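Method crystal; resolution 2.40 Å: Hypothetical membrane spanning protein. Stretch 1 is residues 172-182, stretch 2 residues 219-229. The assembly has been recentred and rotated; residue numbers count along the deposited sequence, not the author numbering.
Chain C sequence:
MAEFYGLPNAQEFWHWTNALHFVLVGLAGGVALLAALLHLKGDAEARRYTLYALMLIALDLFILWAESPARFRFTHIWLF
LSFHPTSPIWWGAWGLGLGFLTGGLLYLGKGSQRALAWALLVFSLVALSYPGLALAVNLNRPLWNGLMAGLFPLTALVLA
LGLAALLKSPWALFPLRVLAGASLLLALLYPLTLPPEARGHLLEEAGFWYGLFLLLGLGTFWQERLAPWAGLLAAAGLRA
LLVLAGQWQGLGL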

# COMPACT_ATOMS: atom_id res chain seq x y z
N ALA C 172 -53.12 -7.55 -27.14
CA ALA C 172 -51.69 -7.22 -27.23
C ALA C 172 -51.53 -5.68 -27.14
O ALA C 172 -50.58 -5.22 -26.50
CB ALA C 172 -51.06 -7.76 -28.58
N LEU C 173 -52.45 -4.92 -27.72
CA LEU C 173 -52.36 -3.43 -27.60
C LEU C 173 -52.60 -2.92 -26.17
O LEU C 173 -52.30 -1.76 -25.88
CB LEU C 173 -53.28 -2.59 -28.57
CG LEU C 173 -53.21 -1.06 -28.26
CD1 LEU C 173 -51.89 -0.43 -28.79
CD2 LEU C 173 -54.43 -0.32 -28.84
N PHE C 174 -53.17 -3.75 -25.29
CA PHE C 174 -53.32 -3.36 -23.87
C PHE C 174 -52.04 -3.89 -23.14
O PHE C 174 -51.36 -3.11 -22.45
CB PHE C 174 -54.66 -3.87 -23.24
CG PHE C 174 -54.74 -3.76 -21.72
CD1 PHE C 174 -54.63 -2.54 -21.05
CD2 PHE C 174 -54.88 -4.93 -20.96
CE1 PHE C 174 -54.65 -2.48 -19.63
CE2 PHE C 174 -54.90 -4.89 -19.56
CZ PHE C 174 -54.79 -3.67 -18.89
N PRO C 175 -51.68 -5.19 -23.29
CA PRO C 175 -50.44 -5.66 -22.62
C PRO C 175 -49.21 -4.83 -23.13
O PRO C 175 -48.30 -4.55 -22.36
CB PRO C 175 -50.34 -7.15 -22.97
CG PRO C 175 -51.33 -7.38 -24.11
CD PRO C 175 -52.39 -6.30 -23.93
N LEU C 176 -49.21 -4.44 -24.41
CA LEU C 176 -48.10 -3.63 -24.95
C LEU C 176 -47.95 -2.29 -24.18
O LEU C 176 -46.84 -1.85 -23.93
CB LEU C 176 -48.24 -3.35 -26.48
CG LEU C 176 -47.32 -2.28 -27.13
CD1 LEU C 176 -45.87 -2.81 -27.27
CD2 LEU C 176 -47.87 -1.85 -28.51
N ARG C 177 -49.06 -1.67 -23.76
CA ARG C 177 -49.01 -0.39 -23.01
C ARG C 177 -48.58 -0.54 -21.52
O ARG C 177 -47.93 0.36 -20.95
CB ARG C 177 -50.35 0.36 -23.12
CG ARG C 177 -50.79 0.73 -24.54
CD ARG C 177 -52.03 1.64 -24.56
NE ARG C 177 -52.04 2.56 -25.70
CZ ARG C 177 -53.03 2.70 -26.58
NH1 ARG C 177 -54.13 1.97 -26.45
NH2 ARG C 177 -52.91 3.57 -27.58
N VAL C 178 -48.96 -1.65 -20.90
CA VAL C 178 -48.61 -1.98 -19.51
C VAL C 178 -47.08 -2.26 -19.46
O VAL C 178 -46.34 -1.62 -18.71
CB VAL C 178 -49.39 -3.27 -19.00
CG1 VAL C 178 -48.94 -3.65 -17.57
CG2 VAL C 178 -50.92 -3.04 -19.04
N LEU C 179 -46.61 -3.20 -20.29
CA LEU C 179 -45.19 -3.55 -20.38
C LEU C 179 -44.26 -2.43 -20.91
O LEU C 179 -43.07 -2.40 -20.59
CB LEU C 179 -44.99 -4.84 -21.22
CG LEU C 179 -45.61 -6.09 -20.58
CD1 LEU C 179 -45.41 -7.30 -21.49
CD2 LEU C 179 -44.99 -6.32 -19.19
N ALA C 180 -44.80 -1.53 -21.72
CA ALA C 180 -44.02 -0.40 -22.24
C ALA C 180 -43.91 0.70 -21.14
O ALA C 180 -42.94 1.46 -21.10
CB ALA C 180 -44.65 0.16 -23.55
N GLY C 181 -44.92 0.77 -20.27
CA GLY C 181 -44.92 1.70 -19.15
C GLY C 181 -43.90 1.25 -18.10
O GLY C 181 -43.17 2.08 -17.51
N ALA C 182 -43.82 -0.06 -17.87
CA ALA C 182 -42.86 -0.67 -16.94
C ALA C 182 -41.41 -0.41 -17.45
O ALA C 182 -40.60 0.18 -16.73
CB ALA C 182 -43.12 -2.20 -16.82
N GLY C 219 -45.13 7.78 -27.06
CA GLY C 219 -46.10 7.76 -28.14
C GLY C 219 -46.83 6.42 -28.21
O GLY C 219 -47.69 6.19 -29.08
N THR C 220 -46.48 5.50 -27.32
CA THR C 220 -47.17 4.21 -27.25
C THR C 220 -48.56 4.41 -26.52
O THR C 220 -49.43 3.54 -26.62
CB THR C 220 -46.29 3.10 -26.49
OG1 THR C 220 -44.95 3.09 -26.97
CG2 THR C 220 -46.92 1.69 -26.67
N PHE C 221 -48.77 5.55 -25.84
CA PHE C 221 -50.02 5.90 -25.09
C PHE C 221 -50.95 6.97 -25.70
O PHE C 221 -51.96 7.35 -25.09
CB PHE C 221 -49.64 6.34 -23.65
CG PHE C 221 -48.64 5.46 -22.96
CD1 PHE C 221 -47.37 5.95 -22.61
CD2 PHE C 221 -48.96 4.14 -22.69
CE1 PHE C 221 -46.44 5.11 -22.00
CE2 PHE C 221 -48.05 3.28 -22.10
CZ PHE C 221 -46.77 3.77 -21.74
N TRP C 222 -50.60 7.41 -26.91
CA TRP C 222 -51.25 8.44 -27.78
C TRP C 222 -52.20 7.96 -28.91
O TRP C 222 -53.30 7.46 -28.65
CB TRP C 222 -50.18 9.35 -28.41
CG TRP C 222 -50.75 10.41 -29.34
CD1 TRP C 222 -52.05 10.87 -29.35
CD2 TRP C 222 -50.06 11.17 -30.36
NE1 TRP C 222 -52.20 11.85 -30.29
CE2 TRP C 222 -51.00 12.06 -30.92
CE3 TRP C 222 -48.74 11.18 -30.84
CZ2 TRP C 222 -50.67 12.97 -31.96
CZ3 TRP C 222 -48.39 12.10 -31.88
CH2 TRP C 222 -49.36 12.98 -32.42
N GLN C 223 -51.78 8.14 -30.17
CA GLN C 223 -52.54 7.73 -31.38
C GLN C 223 -52.37 6.20 -31.63
O GLN C 223 -51.25 5.67 -31.62
CB GLN C 223 -52.14 8.58 -32.66
CG GLN C 223 -53.05 8.42 -33.96
CD GLN C 223 -54.14 9.50 -34.15
OE1 GLN C 223 -54.27 10.44 -33.35
NE2 GLN C 223 -54.93 9.37 -35.23
N GLU C 224 -53.51 5.52 -31.80
CA GLU C 224 -53.67 4.08 -32.06
C GLU C 224 -52.61 3.46 -33.03
O GLU C 224 -51.86 2.59 -32.61
CB GLU C 224 -55.10 3.75 -32.56
CG GLU C 224 -55.53 2.24 -32.59
CD GLU C 224 -55.82 1.67 -31.19
OE1 GLU C 224 -55.18 2.13 -30.22
OE2 GLU C 224 -56.68 0.76 -31.07
N ARG C 225 -52.50 3.90 -34.28
CA ARG C 225 -51.49 3.28 -35.15
C ARG C 225 -50.03 3.84 -35.19
O ARG C 225 -49.23 3.47 -36.07
CB ARG C 225 -52.04 3.02 -36.60
CG ARG C 225 -51.71 1.59 -37.15
CD ARG C 225 -51.20 1.60 -38.61
NE ARG C 225 -49.92 0.91 -38.89
CZ ARG C 225 -49.42 0.71 -40.11
NH1 ARG C 225 -50.08 1.14 -41.16
NH2 ARG C 225 -48.24 0.10 -40.28
N LEU C 226 -49.67 4.72 -34.23
CA LEU C 226 -48.26 5.22 -34.04
C LEU C 226 -47.71 4.39 -32.88
O LEU C 226 -46.51 4.09 -32.79
CB LEU C 226 -48.11 6.70 -33.58
CG LEU C 226 -48.65 7.97 -34.24
CD1 LEU C 226 -48.41 9.20 -33.32
CD2 LEU C 226 -48.02 8.18 -35.64
N ALA C 227 -48.61 4.06 -31.95
CA ALA C 227 -48.31 3.30 -30.74
C ALA C 227 -47.35 2.07 -30.92
O ALA C 227 -46.46 1.93 -30.07
CB ALA C 227 -49.61 2.94 -29.99
N PRO C 228 -47.57 1.13 -31.91
CA PRO C 228 -46.59 0.04 -32.03
C PRO C 228 -45.20 0.44 -32.62
O PRO C 228 -44.17 -0.17 -32.30
CB PRO C 228 -47.26 -0.99 -32.95
CG PRO C 228 -48.70 -0.83 -32.68
CD PRO C 228 -48.87 0.71 -32.47
N TRP C 229 -45.18 1.41 -33.53
CA TRP C 229 -43.90 1.84 -34.11
C TRP C 229 -43.04 2.48 -33.03
O TRP C 229 -41.90 2.07 -32.81
CB TRP C 229 -44.09 2.78 -35.32
CG TRP C 229 -44.57 2.02 -36.54
CD1 TRP C 229 -45.83 2.03 -37.09
CD2 TRP C 229 -43.82 1.05 -37.30
NE1 TRP C 229 -45.90 1.13 -38.12
CE2 TRP C 229 -44.69 0.51 -38.28
CE3 TRP C 229 -42.49 0.58 -37.24
CZ2 TRP C 229 -44.27 -0.48 -39.21
CZ3 TRP C 229 -42.07 -0.41 -38.17
CH2 TRP C 229 -42.96 -0.92 -39.13

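Residues 172-182 lead from a loop into a helix that continues beyond the stretch, and one side of it meets a largely non-helical segment in which a 3-10 segment that begins earlier in the chain and a helix that continues later flank the loop. The CA-CA distances set the register: Leu-173 CA lies 8.1 Å from Pro-228 CA, and Arg-177 CA lies 6.5 Å from Thr-220 CA. Moving forward along stretch 1 therefore means moving backward along stretch 2. The two together bury 460 Å², summed over both sides.

Leu-173 opens the contact. Its CA-to-CB bond points toward stretch 2, and with chi1 t and chi2 p, CD1 lies 4.2 Å from Ala-227 CB, an ordinary apolar approach. Its CD2 is 2.9 Å from Glu-224 OE1, which is tight for a methyl carbon against an oxygen and offers no hydrogen bond.

Three residues later, Leu-176 starts out sideways, but its end comes nearer. Its CG sits 4.0 Å from Thr-220 CG2, and its CD2 sits 4.4 Å from Pro-228 CG, so this leucine spans both ends of the register. Thr-220 presents its methyl here, while its OG1 is hydrogen-bonded to a residue elsewhere in the structure.

Arg-177 has the largest covered area, 97 Å². Its NE donates a hydrogen bond to Thr-220 O at 2.9 Å, with an N-H...O angle of 153°; the acceptor lies at the guanidinium edge, near its plane, where the N-H bonds point. The charge is answered by Glu-224: Arg-177 NH2 and Glu-224 OE1 form a long salt bridge at 3.8 Å, better read as electrostatic attraction than as a close ion pair. Arg-177 NH2 also lies 4.1 Å from Ala-227 CB, a loose contact to a methyl in a different direction from Glu-224 OE1. At the backbone, Arg-177 O accepts a hydrogen bond from Gly-181 N at 3.1 Å and also lies 3.1 Å from Phe-221 CE2, at the ring edge.

Val-178 points away and Leu-179 is out of reach. Ala-180 returns to the contact, its CB directed toward stretch 2 and 4.2 Å from Thr-220 CG2. Gly-181 then brings its CA to 3.8 Å from Phe-221 CZ. Arg-177 O, Ala-180 C and Gly-181 CA all lie near the plane of the Phe-221 ring, so the phenyl meets the helix backbone by its edge. Ala-182 makes no contact.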